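Local coordinates for protein acetylene hydratase (Pelobacter acetylenicus, PDB 2E7Z) that hydrates acetylene to acetaldehyde as a tungsten enzyme of the DMSO reductase family, using a W-bis(molybdopterin guanine dinucleotide) cofactor and a [4Fe-4S] cluster, at residues L460-V464 with S478-P484; F599-R603 with N715-G719; R120-L125 with I337-L343. The contacts are given in a common frame with arbitrary orientation. Where two conformers were deposited one is given. Numbering follows the deposited sequence.

How the contacts relate
Two of the three contacts touch the tungsten cofactor. Contact 1 meets the guanine end of one molybdopterin guanine dinucleotide through R462; contact 2 binds the other at its beta phosphate and reaches the first through R603, whose side chain comes within about 5 Å of the tungsten. These two lie on opposite sides of the chain's centre, with centres 35 Å apart and nearest atoms about 18 Å apart. Contact 3 is packing away from the cofactor, though its Q338 side chain is about 7 Å from that of E109, a cofactor-binding residue. Its centre lies 27 Å from that of contact 1 and 35 Å from that of contact 2, and none touches another.

Contact 1: residues L460-V464 with S478-P484; sequences LERPV and SQQVVEP. With MGD (2-amino-5,6-dimercapto-7-methyl-3,7,8a,9-tetrahydro-8-oxa-1,3,9,10-tetraaza-anthracen-4-one guanosine dinucleotide), chain E.
E461 lays its side chain over V482 and P484: CG is 3.9 Å from V482 CG2, and CD 3.4 Å from P484 CA. Its chi1 is m, and its carboxylate forms salt bridges with R53 and R58. The two segments run antiparallel. V464 (phi/psi -143/133) and S478 (-126/122), both extended, make a single hydrogen-bonded bridge, with V464 N to S478 O and S478 N to V464 O both 3.0 Å. V481 (-87/-50) breaks the extended run; opposite, the chain bends at L460 (-85/3) and E461 (-122/16), and L460 O accepts V482 N at 3.1 Å and, weakly, V481 N at 3.3 Å. Q480, extended with chi1 and chi2 both t, gives its NE2 to V482 O at 3.1 Å. One water donates to R462 O and accepts from S478 OG, 2.7 Å from each; S478 OG also bonds V5 N. R462 points its CA-to-CB bond away from the partner segment; with chi1 p and chi2 and chi3 t it reaches the cofactor, where NH1 (3.1 Å) and NH2 (2.9 Å) both donate to guanine O6 of the MGD. D457 forms a salt bridge with NH2, and Q7 accepts from NH1. This is a guanine-recognition site of the bis-MGD cofactor.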
loop_
_atom_site.group_PDB
_atom_site.type_symbol
_atom_site.label_atom_id
_atom_site.label_comp_id
_atom_site.label_asym_id
_atom_site.label_seq_id
_atom_site.Cartn_x
_atom_site.Cartn_y
_atom_site.Cartn_z
ATOM N N LEU A 460 -11.842 -7.096 15.847
ATOM C CA LEU A 460 -12.104 -7.760 17.134
ATOM C C LEU A 460 -13.364 -8.641 17.042
ATOM O O LEU A 460 -13.788 -9.229 18.044
ATOM C CB LEU A 460 -12.239 -6.711 18.273
ATOM C CG LEU A 460 -10.906 -6.082 18.692
ATOM C CD1 LEU A 460 -11.196 -4.841 19.578
ATOM C CD2 LEU A 460 -10.043 -7.090 19.447
ATOM N N GLU A 461 -13.961 -8.714 15.844
ATOM C CA GLU A 461 -15.233 -9.401 15.650
ATOM C C GLU A 461 -15.157 -10.519 14.620
ATOM O O GLU A 461 -16.201 -10.987 14.121
ATOM C CB GLU A 461 -16.311 -8.412 15.198
ATOM C CG GLU A 461 -16.512 -7.218 16.143
ATOM C CD GLU A 461 -17.401 -6.131 15.549
ATOM O OE1 GLU A 461 -17.546 -6.062 14.296
ATOM O OE2 GLU A 461 -17.953 -5.348 16.351
ATOM N N ARG A 462 -13.947 -10.965 14.278
ATOM C CA ARG A 462 -13.830 -11.930 13.192
ATOM C C ARG A 462 -12.626 -12.849 13.313
ATOM O O ARG A 462 -11.557 -12.423 13.756
ATOM C CB ARG A 462 -13.775 -11.186 11.847
ATOM C CG ARG A 462 -12.530 -10.270 11.662
ATOM C CD ARG A 462 -12.713 -9.400 10.437
ATOM N NE ARG A 462 -11.597 -8.480 10.229
ATOM C CZ ARG A 462 -11.745 -7.210 9.836
ATOM N NH1 ARG A 462 -10.680 -6.444 9.653
ATOM N NH2 ARG A 462 -12.961 -6.716 9.590
ATOM N N PRO A 463 -12.778 -14.095 12.850
ATOM C CA PRO A 463 -11.602 -14.953 12.703
ATOM C C PRO A 463 -10.879 -14.584 11.405
ATOM O O PRO A 463 -11.520 -14.076 10.477
ATOM C CB PRO A 463 -12.213 -16.334 12.555
ATOM C CG PRO A 463 -13.501 -16.086 11.819
ATOM C CD PRO A 463 -14.008 -14.750 12.351
ATOM N N VAL A 464 -9.588 -14.851 11.336
ATOM C CA VAL A 464 -8.832 -14.685 10.087
ATOM C C VAL A 464 -7.798 -15.787 9.946
ATOM O O VAL A 464 -7.076 -16.094 10.895
ATOM C CB VAL A 464 -8.072 -13.316 10.043
ATOM C CG1 VAL A 464 -7.288 -13.177 8.729
ATOM C CG2 VAL A 464 -9.021 -12.145 10.186
ATOM N N SER A 478 -5.895 -15.549 13.630
ATOM C CA SER A 478 -6.572 -14.554 14.430
ATOM C C SER A 478 -7.882 -15.114 14.950
ATOM O O SER A 478 -8.740 -15.509 14.170
ATOM C CB SER A 478 -6.852 -13.318 13.589
ATOM O OG SER A 478 -7.266 -12.276 14.442
ATOM N N GLN A 479 -8.045 -15.139 16.268
ATOM C CA GLN A 479 -9.299 -15.592 16.850
ATOM C C GLN A 479 -10.318 -14.486 16.888
ATOM O O GLN A 479 -9.958 -13.303 17.072
ATOM C CB GLN A 479 -9.037 -16.127 18.254
ATOM C CG GLN A 479 -8.074 -17.312 18.289
ATOM C CD GLN A 479 -7.996 -17.888 19.675
ATOM O OE1 GLN A 479 -7.462 -17.266 20.589
ATOM N NE2 GLN A 479 -8.599 -19.047 19.853
ATOM N N GLN A 480 -11.588 -14.879 16.750
ATOM C CA GLN A 480 -12.706 -13.967 16.936
ATOM C C GLN A 480 -12.927 -13.665 18.423
ATOM O O GLN A 480 -13.101 -14.597 19.216
ATOM C CB GLN A 480 -13.955 -14.596 16.374
ATOM C CG GLN A 480 -15.147 -13.684 16.364
ATOM C CD GLN A 480 -16.340 -14.266 15.649
ATOM O OE1 GLN A 480 -16.284 -15.381 15.115
ATOM N NE2 GLN A 480 -17.416 -13.506 15.602
ATOM N N VAL A 481 -12.968 -12.388 18.799
ATOM C CA VAL A 481 -13.178 -12.045 20.206
ATOM C C VAL A 481 -14.664 -11.977 20.566
ATOM O O VAL A 481 -15.112 -12.561 21.571
ATOM C CB VAL A 481 -12.420 -10.757 20.601
ATOM C CG1 VAL A 481 -12.564 -10.515 22.098
ATOM C CG2 VAL A 481 -10.947 -10.883 20.240
ATOM N N VAL A 482 -15.429 -11.245 19.765
ATOM C CA VAL A 482 -16.877 -11.079 19.980
ATOM C C VAL A 482 -17.640 -11.200 18.668
ATOM O O VAL A 482 -17.052 -11.169 17.583
ATOM C CB VAL A 482 -17.245 -9.716 20.679
ATOM C CG1 VAL A 482 -16.630 -9.591 22.078
ATOM C CG2 VAL A 482 -16.847 -8.525 19.798
ATOM N N GLU A 483 -18.946 -11.373 18.751
ATOM C CA GLU A 483 -19.808 -11.308 17.584
ATOM C C GLU A 483 -19.842 -9.858 17.103
ATOM O O GLU A 483 -19.723 -8.932 17.912
ATOM C CB GLU A 483 -21.228 -11.767 17.954
ATOM C CG GLU A 483 -21.352 -13.278 18.228
ATOM C CD GLU A 483 -21.131 -14.166 17.000
ATOM O OE1 GLU A 483 -21.340 -13.707 15.851
ATOM O OE2 GLU A 483 -20.753 -15.347 17.191
ATOM N N PRO A 484 -20.021 -9.644 15.791
ATOM C CA PRO A 484 -20.101 -8.260 15.324
ATOM C C PRO A 484 -21.273 -7.492 15.930
ATOM O O PRO A 484 -22.364 -8.034 16.128
ATOM C CB PRO A 484 -20.286 -8.383 13.810
ATOM C CG PRO A 484 -20.409 -9.833 13.495
ATOM C CD PRO A 484 -20.105 -10.640 14.705
HETATM P PB MGD E . -7.971 4.695 3.769
HETATM O O1B MGD E . -7.933 5.439 2.457
HETATM O O2B MGD E . -7.888 5.441 5.049
HETATM O O3B MGD E . -6.811 3.589 3.845
HETATM O O3A MGD E . -5.306 2.899 1.956
HETATM P PA MGD E . -6.471 2.325 2.913
HETATM O O1A MGD E . -5.956 1.281 3.857
HETATM O O2A MGD E . -7.616 2.010 1.998
HETATM O "O5'" MGD E . -9.335 3.836 3.743
HETATM C "C5'" MGD E . -9.472 2.731 4.620
HETATM C "C4'" MGD E . -10.947 2.637 4.956
HETATM O "O4'" MGD E . -11.158 1.363 5.584
HETATM C "C3'" MGD E . -11.404 3.644 6.006
HETATM O "O3'" MGD E . -12.501 4.406 5.473
HETATM C "C2'" MGD E . -11.822 2.825 7.246
HETATM O "O2'" MGD E . -12.936 3.335 8.004
HETATM C "C1'" MGD E . -12.167 1.505 6.610
HETATM N N9 MGD E . -12.001 0.309 7.450
HETATM C C8 MGD E . -11.013 0.055 8.344
HETATM N N7 MGD E . -11.133 -1.184 8.848
HETATM C C5 MGD E . -12.175 -1.762 8.211
HETATM C C6 MGD E . -12.850 -3.048 8.242
HETATM O O6 MGD E . -12.462 -3.967 8.994
HETATM N N1 MGD E . -13.879 -3.200 7.391
HETATM C C2 MGD E . -14.378 -2.247 6.610
HETATM N N2 MGD E . -15.432 -2.542 5.796
HETATM N N3 MGD E . -13.815 -1.044 6.538
HETATM C C4 MGD E . -12.735 -0.781 7.301
HETATM C C10 MGD E . -3.963 2.850 2.440
HETATM C C11 MGD E . -3.062 3.090 1.248
HETATM O O11 MGD E . -3.293 4.443 0.858
HETATM C C12 MGD E . -1.619 2.876 1.635
HETATM S S12 MGD E . -1.191 1.396 2.377
HETATM C C13 MGD E . -0.684 3.798 1.350
HETATM S S13 MGD E . 0.927 3.649 1.882
HETATM C C14 MGD E . -0.978 5.039 0.565
HETATM N N15 MGD E . -0.923 6.237 1.389
HETATM C C16 MGD E . -1.297 7.374 0.735
HETATM C C17 MGD E . -0.748 8.708 1.016
HETATM O O17 MGD E . 0.131 8.861 1.893
HETATM N N18 MGD E . -1.216 9.743 0.290
HETATM C C19 MGD E . -2.159 9.611 -0.676
HETATM N N19 MGD E . -2.592 10.689 -1.363
HETATM N N20 MGD E . -2.717 8.427 -0.961
HETATM C C21 MGD E . -2.325 7.318 -0.320
HETATM N N22 MGD E . -2.870 6.143 -0.642
HETATM C C23 MGD E . -2.353 4.900 -0.109
HETATM O O HOH W 1 -9.361 -10.835 13.532
#

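Contact 2: residues F599-R603 with N715-G719; sequences FAGLR and NLRGG. With MGD (2-amino-5,6-dimercapto-7-methyl-3,7,8a,9-tetrahydro-8-oxa-1,3,9,10-tetraaza-anthracen-4-one guanosine dinucleotide), chain F.
The R717 side chain runs out beside the F599 ring, the two residues forming an antiparallel non-hydrogen-bonded pair, CA to CA 4.6 Å. R717 takes chi1 m with chi2 and chi3 t, so the guanidinium lays one face over F599 CE1, which is 3.6 Å from R717 NH1. F599 is t in chi1 with chi2 at 38°; over one face of its ring sits the MGD guanine, C8 being 3.2 Å from CE1. Next along, A600 N donates to L716 O at 3.0 Å. G601, at phi 146° and psi -144°, must be glycine: a CB would jam against the preceding carbonyl and clash with R717 NH2. Past it the chain meets the beta phosphate (PB), L602 N lying a very short 2.4 Å from MGD O2B and R603 N 2.6 Å from O1B. R717 NH2 adds a hydrogen bond to O2B at 3.2 Å, and a water bridges R717 NH2 and A600 O. R603, m in chi1 and chi2, brings NH2 to 4.4 Å from R717 NH2; the anionic O2B lies by both guanidiniums, over one face of R603's, whose NH1 donates to O17 of the other MGD. The end of strand 596-600 and G601 thus bring backbone amides to the cofactor phosphate in the molybdopterin dinucleotide-binding domain (DPBB clan).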
loop_
_atom_site.group_PDB
_atom_site.type_symbol
_atom_site.label_atom_id
_atom_site.label_comp_id
_atom_site.label_asym_id
_atom_site.label_seq_id
_atom_site.Cartn_x
_atom_site.Cartn_y
_atom_site.Cartn_z
ATOM N N PHE A 599 6.781 17.055 0.573
ATOM C CA PHE A 599 6.702 15.681 1.049
ATOM C C PHE A 599 5.277 15.464 1.592
ATOM O O PHE A 599 4.913 16.056 2.592
ATOM C CB PHE A 599 7.789 15.496 2.144
ATOM C CG PHE A 599 7.523 14.369 3.112
ATOM C CD1 PHE A 599 6.952 13.174 2.681
ATOM C CD2 PHE A 599 7.918 14.484 4.455
ATOM C CE1 PHE A 599 6.707 12.143 3.563
ATOM C CE2 PHE A 599 7.669 13.444 5.352
ATOM C CZ PHE A 599 7.068 12.270 4.890
ATOM N N ALA A 600 4.467 14.633 0.928
ATOM C CA ALA A 600 3.152 14.256 1.464
ATOM C C ALA A 600 3.259 12.912 2.165
ATOM O O ALA A 600 3.653 11.935 1.543
ATOM C CB ALA A 600 2.123 14.165 0.322
ATOM N N GLY A 601 2.930 12.877 3.459
ATOM C CA GLY A 601 3.056 11.656 4.230
ATOM C C GLY A 601 3.435 11.955 5.667
ATOM O O GLY A 601 3.023 12.975 6.227
ATOM N N LEU A 602 4.256 11.070 6.228
ATOM C CA LEU A 602 4.674 11.075 7.641
ATOM C C LEU A 602 3.528 10.559 8.485
ATOM O O LEU A 602 2.592 11.281 8.835
ATOM C CB LEU A 602 5.241 12.416 8.135
ATOM C CG LEU A 602 6.342 12.306 9.218
ATOM C CD1 LEU A 602 6.714 13.689 9.705
ATOM C CD2 LEU A 602 5.966 11.470 10.392
ATOM N N ARG A 603 3.603 9.267 8.766
ATOM C CA ARG A 603 2.532 8.599 9.488
ATOM C C ARG A 603 2.527 9.018 10.950
ATOM O O ARG A 603 3.595 9.192 11.559
ATOM C CB ARG A 603 2.684 7.090 9.373
ATOM C CG ARG A 603 2.743 6.592 7.946
ATOM C CD ARG A 603 1.532 6.987 7.112
ATOM N NE ARG A 603 1.656 6.400 5.781
ATOM C CZ ARG A 603 1.139 6.891 4.657
ATOM N NH1 ARG A 603 0.420 8.008 4.646
ATOM N NH2 ARG A 603 1.360 6.249 3.520
ATOM N N ASN A 715 3.678 10.811 -8.059
ATOM C CA ASN A 715 4.795 11.240 -7.260
ATOM C C ASN A 715 4.267 12.082 -6.076
ATOM O O ASN A 715 3.511 13.053 -6.281
ATOM C CB ASN A 715 5.732 12.043 -8.162
ATOM C CG ASN A 715 6.781 12.805 -7.388
ATOM O OD1 ASN A 715 7.891 12.308 -7.172
ATOM N ND2 ASN A 715 6.438 14.015 -6.962
ATOM N N LEU A 716 4.687 11.728 -4.850
ATOM C CA LEU A 716 4.260 12.381 -3.596
ATOM C C LEU A 716 5.424 12.849 -2.728
ATOM O O LEU A 716 5.231 13.620 -1.784
ATOM C CB LEU A 716 3.452 11.393 -2.726
ATOM C CG LEU A 716 1.967 11.334 -2.943
ATOM C CD1 LEU A 716 1.643 10.608 -4.276
ATOM C CD2 LEU A 716 1.309 10.675 -1.729
ATOM N N ARG A 717 6.613 12.316 -3.011
ATOM C CA ARG A 717 7.740 12.440 -2.099
ATOM C C ARG A 717 8.893 13.077 -2.859
ATOM O O ARG A 717 9.608 12.415 -3.613
ATOM C CB ARG A 717 8.094 11.063 -1.527
ATOM C CG ARG A 717 7.046 10.559 -0.560
ATOM C CD ARG A 717 7.374 9.178 0.001
ATOM N NE ARG A 717 6.258 8.773 0.853
ATOM C CZ ARG A 717 6.288 8.604 2.175
ATOM N NH1 ARG A 717 7.428 8.676 2.878
ATOM N NH2 ARG A 717 5.162 8.341 2.804
ATOM N N GLY A 718 9.026 14.388 -2.662
ATOM C CA GLY A 718 9.902 15.220 -3.477
ATOM C C GLY A 718 9.241 15.472 -4.820
ATOM O O GLY A 718 8.128 15.006 -5.068
ATOM N N GLY A 719 9.915 16.220 -5.681
ATOM C CA GLY A 719 9.531 16.296 -7.090
ATOM C C GLY A 719 8.361 17.194 -7.399
ATOM O O GLY A 719 7.909 17.259 -8.542
HETATM P PB MGD F . 6.062 8.140 6.874
HETATM O O1B MGD F . 5.859 8.129 8.366
HETATM O O2B MGD F . 5.007 8.776 6.014
HETATM O O3B MGD F . 6.255 6.640 6.327
HETATM O O3A MGD F . 5.894 4.270 6.987
HETATM P PA MGD F . 7.031 5.396 6.978
HETATM O O1A MGD F . 8.051 5.005 5.938
HETATM O O2A MGD F . 7.487 5.604 8.411
HETATM O "O5'" MGD F . 7.470 8.858 6.564
HETATM C "C5'" MGD F . 8.592 8.376 7.280
HETATM C "C4'" MGD F . 9.839 9.106 6.817
HETATM O "O4'" MGD F . 9.949 9.031 5.391
HETATM C "C3'" MGD F . 9.783 10.586 7.187
HETATM O "O3'" MGD F . 10.756 10.850 8.199
HETATM C "C2'" MGD F . 10.111 11.317 5.903
HETATM O "O2'" MGD F . 11.062 12.369 6.052
HETATM C "C1'" MGD F . 10.677 10.192 5.045
HETATM N N9 MGD F . 10.650 10.485 3.598
HETATM C C8 MGD F . 9.723 11.174 2.906
HETATM N N7 MGD F . 10.023 11.240 1.583
HETATM C C5 MGD F . 11.203 10.589 1.432
HETATM C C6 MGD F . 12.115 10.268 0.314
HETATM O O6 MGD F . 11.876 10.677 -0.843
HETATM N N1 MGD F . 13.214 9.547 0.586
HETATM C C2 MGD F . 13.520 9.105 1.822
HETATM N N2 MGD F . 14.645 8.371 2.000
HETATM N N3 MGD F . 12.723 9.361 2.898
HETATM C C4 MGD F . 11.593 10.079 2.754
HETATM C C10 MGD F . 4.924 4.070 5.960
HETATM C C11 MGD F . 4.012 2.998 6.549
HETATM O O11 MGD F . 3.596 3.405 7.863
HETATM C C12 MGD F . 2.812 2.681 5.680
HETATM S S12 MGD F . 2.943 2.714 3.990
HETATM C C13 MGD F . 1.624 2.364 6.222
HETATM S S13 MGD F . 0.298 1.833 5.293
HETATM C C14 MGD F . 1.389 2.501 7.691
HETATM N N15 MGD F . 0.702 3.753 7.982
HETATM C C16 MGD F . 0.656 4.155 9.271
HETATM C C17 MGD F . -0.305 5.156 9.781
HETATM O O17 MGD F . -1.136 5.701 9.018
HETATM N N18 MGD F . -0.248 5.472 11.087
HETATM C C19 MGD F . 0.649 4.925 11.936
HETATM N N19 MGD F . 0.623 5.296 13.234
HETATM N N20 MGD F . 1.566 4.007 11.539
HETATM C C21 MGD F . 1.612 3.604 10.253
HETATM N N22 MGD F . 2.526 2.702 9.854
HETATM C C23 MGD F . 2.725 2.440 8.444
HETATM O O HOH W 2 2.782 9.331 1.707
#

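Contact 3: residues R120-L125 with I337-L343; sequences RRFMNL and IQMHEAL
N124 and R121, one helical turn apart on helix 118-126, do most of the work here, with M339 their main counterpart on the loop 337-343. N124 has its CA-to-CB bond toward the loop; with chi1 m and chi2 at -24°, ND2 donates to Q338 O at 2.9 Å, and N124 OD1 is 3.5 Å from L343 CD2. R121 stretches out with chi1, chi2 and chi3 all t, so that NH1 donates a hydrogen bond to I337 O at 2.9 Å, and NE donates to H507 O. The backbones come close at this point: R121 and Q338 CA atoms are 4.1 Å apart, and R121 CA makes a CA-H...O contact of 3.3 Å to Q338 O. The helix thus meets the C-terminal end of helix 334-337, where an asparagine and an arginine side chain take up the carbonyls of I337 and Q338, just before M339 leaves helical angles. M339, with positive phi (55°), leads into a 3-10 turn at residues 340-342. It is m, t, p along its chi angles, setting SD over one face of the R121 guanidinium, 3.3 Å from NH1, and CE 3.8 Å from L125 CD2. Beside this, R120 presents one guanidinium face to the H340 ring edge, its CZ 4.0 Å from H340 CE1, while its nitrogens bond to A386 and F387 carbonyls. H340 NE2 donates to Q338 OE1 at 2.7 Å. Two waters bridge the segments: one accepts from R120 N and Q338 NE2, 3.0 Å from each, and another donates to N124 O and A342 O, 2.8 Å from each.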
loop_
_atom_site.group_PDB
_atom_site.type_symbol
_atom_site.label_atom_id
_atom_site.label_comp_id
_atom_site.label_asym_id
_atom_site.label_seq_id
_atom_site.Cartn_x
_atom_site.Cartn_y
_atom_site.Cartn_z
ATOM N N ARG A 120 -12.300 -10.904 -6.415
ATOM C CA ARG A 120 -11.942 -10.947 -7.838
ATOM C C ARG A 120 -12.693 -12.093 -8.541
ATOM O O ARG A 120 -12.997 -11.991 -9.718
ATOM C CB ARG A 120 -10.435 -11.083 -8.079
ATOM C CG ARG A 120 -9.654 -9.868 -7.610
ATOM C CD ARG A 120 -9.976 -8.565 -8.350
ATOM N NE ARG A 120 -9.621 -8.484 -9.779
ATOM C CZ ARG A 120 -8.429 -8.092 -10.211
ATOM N NH1 ARG A 120 -7.412 -7.889 -9.372
ATOM N NH2 ARG A 120 -8.245 -8.006 -11.531
ATOM N N ARG A 121 -13.003 -13.173 -7.801
ATOM C CA ARG A 121 -13.841 -14.243 -8.341
ATOM C C ARG A 121 -15.142 -13.668 -8.891
ATOM O O ARG A 121 -15.531 -13.908 -10.040
ATOM C CB ARG A 121 -14.068 -15.304 -7.285
ATOM C CG ARG A 121 -14.812 -16.560 -7.734
ATOM C CD ARG A 121 -14.943 -17.464 -6.526
ATOM N NE ARG A 121 -15.542 -18.768 -6.831
ATOM C CZ ARG A 121 -14.847 -19.872 -7.139
ATOM N NH1 ARG A 121 -13.507 -19.838 -7.200
ATOM N NH2 ARG A 121 -15.493 -21.021 -7.406
ATOM N N PHE A 122 -15.825 -12.896 -8.057
ATOM C CA PHE A 122 -17.054 -12.239 -8.461
ATOM C C PHE A 122 -16.866 -11.326 -9.662
ATOM O O PHE A 122 -17.625 -11.407 -10.641
ATOM C CB PHE A 122 -17.600 -11.430 -7.258
ATOM C CG PHE A 122 -18.752 -10.530 -7.588
ATOM C CD1 PHE A 122 -20.027 -11.054 -7.772
ATOM C CD2 PHE A 122 -18.578 -9.159 -7.679
ATOM C CE1 PHE A 122 -21.088 -10.246 -8.113
ATOM C CE2 PHE A 122 -19.656 -8.320 -7.979
ATOM C CZ PHE A 122 -20.906 -8.874 -8.203
ATOM N N MET A 123 -15.843 -10.467 -9.614
ATOM C CA MET A 123 -15.616 -9.554 -10.721
ATOM C C MET A 123 -15.303 -10.320 -12.012
ATOM O O MET A 123 -15.771 -9.928 -13.079
ATOM C CB MET A 123 -14.471 -8.593 -10.424
ATOM C CG MET A 123 -14.813 -7.639 -9.275
ATOM S SD MET A 123 -13.490 -6.400 -9.056
ATOM C CE MET A 123 -13.796 -5.339 -10.499
ATOM N N ASN A 124 -14.528 -11.402 -11.902
ATOM C CA ASN A 124 -14.109 -12.166 -13.094
ATOM C C ASN A 124 -15.263 -12.917 -13.708
ATOM O O ASN A 124 -15.337 -13.023 -14.924
ATOM C CB ASN A 124 -12.926 -13.059 -12.720
ATOM C CG ASN A 124 -11.646 -12.246 -12.537
ATOM O OD1 ASN A 124 -11.524 -11.151 -13.093
ATOM N ND2 ASN A 124 -10.685 -12.784 -11.783
ATOM N N LEU A 125 -16.202 -13.358 -12.873
ATOM C CA LEU A 125 -17.418 -13.981 -13.373
ATOM C C LEU A 125 -18.367 -12.953 -13.983
ATOM O O LEU A 125 -19.036 -13.247 -14.971
ATOM C CB LEU A 125 -18.135 -14.770 -12.264
ATOM C CG LEU A 125 -17.350 -16.001 -11.812
ATOM C CD1 LEU A 125 -17.824 -16.503 -10.488
ATOM C CD2 LEU A 125 -17.500 -17.129 -12.862
ATOM N N ILE A 337 -8.654 -19.181 -6.254
ATOM C CA ILE A 337 -10.034 -18.817 -5.879
ATOM C C ILE A 337 -10.508 -17.628 -6.732
ATOM O O ILE A 337 -11.667 -17.562 -7.123
ATOM C CB ILE A 337 -10.158 -18.561 -4.337
ATOM C CG1 ILE A 337 -9.892 -19.888 -3.629
ATOM C CG2 ILE A 337 -11.549 -18.013 -3.979
ATOM C CD1 ILE A 337 -9.695 -19.776 -2.125
ATOM N N GLN A 338 -9.596 -16.722 -7.052
ATOM C CA GLN A 338 -9.940 -15.526 -7.839
ATOM C C GLN A 338 -10.374 -15.812 -9.293
ATOM O O GLN A 338 -11.011 -14.967 -9.900
ATOM C CB GLN A 338 -8.788 -14.528 -7.836
ATOM C CG GLN A 338 -8.534 -13.939 -6.469
ATOM C CD GLN A 338 -7.368 -12.979 -6.423
ATOM O OE1 GLN A 338 -6.370 -13.196 -7.136
ATOM N NE2 GLN A 338 -7.443 -11.927 -5.567
ATOM N N MET A 339 -9.999 -16.972 -9.861
ATOM C CA MET A 339 -10.488 -17.392 -11.198
ATOM C C MET A 339 -10.215 -16.336 -12.238
ATOM O O MET A 339 -11.083 -16.033 -13.066
ATOM C CB MET A 339 -11.985 -17.693 -11.137
ATOM C CG MET A 339 -12.272 -18.978 -10.438
ATOM S SD MET A 339 -14.045 -19.388 -10.396
ATOM C CE MET A 339 -14.507 -19.333 -12.140
ATOM N N HIS A 340 -8.984 -15.812 -12.247
ATOM C CA HIS A 340 -8.554 -14.941 -13.349
ATOM C C HIS A 340 -8.661 -15.575 -14.731
ATOM O O HIS A 340 -8.912 -14.877 -15.702
ATOM C CB HIS A 340 -7.123 -14.471 -13.118
ATOM C CG HIS A 340 -6.977 -13.665 -11.868
ATOM N ND1 HIS A 340 -7.473 -12.385 -11.744
ATOM C CD2 HIS A 340 -6.403 -13.973 -10.680
ATOM C CE1 HIS A 340 -7.208 -11.933 -10.525
ATOM N NE2 HIS A 340 -6.547 -12.870 -9.860
ATOM N N GLU A 341 -8.524 -16.884 -14.800
ATOM C CA GLU A 341 -8.608 -17.471 -16.133
ATOM C C GLU A 341 -10.010 -17.350 -16.708
ATOM O O GLU A 341 -10.140 -17.249 -17.939
ATOM C CB GLU A 341 -8.058 -18.898 -16.203
ATOM C CG GLU A 341 -7.987 -19.430 -17.622
ATOM C CD GLU A 341 -6.883 -18.796 -18.447
ATOM O OE1 GLU A 341 -5.710 -18.953 -18.077
ATOM O OE2 GLU A 341 -7.184 -18.188 -19.499
ATOM N N ALA A 342 -11.035 -17.284 -15.863
ATOM C CA ALA A 342 -12.401 -17.150 -16.308
ATOM C C ALA A 342 -12.724 -15.830 -16.981
ATOM O O ALA A 342 -13.675 -15.777 -17.752
ATOM C CB ALA A 342 -13.375 -17.394 -15.178
ATOM N N LEU A 343 -11.990 -14.766 -16.652
ATOM C CA LEU A 343 -12.257 -13.472 -17.277
ATOM C C LEU A 343 -11.790 -13.511 -18.737
ATOM O O LEU A 343 -10.613 -13.780 -19.002
ATOM C CB LEU A 343 -11.500 -12.381 -16.570
ATOM C CG LEU A 343 -11.721 -10.941 -17.031
ATOM C CD1 LEU A 343 -13.165 -10.516 -16.807
ATOM C CD2 LEU A 343 -10.780 -10.036 -16.290
HETATM O O HOH W 3 -10.105 -11.140 -4.384
HETATM O O HOH W 4 -16.195 -14.720 -16.950
#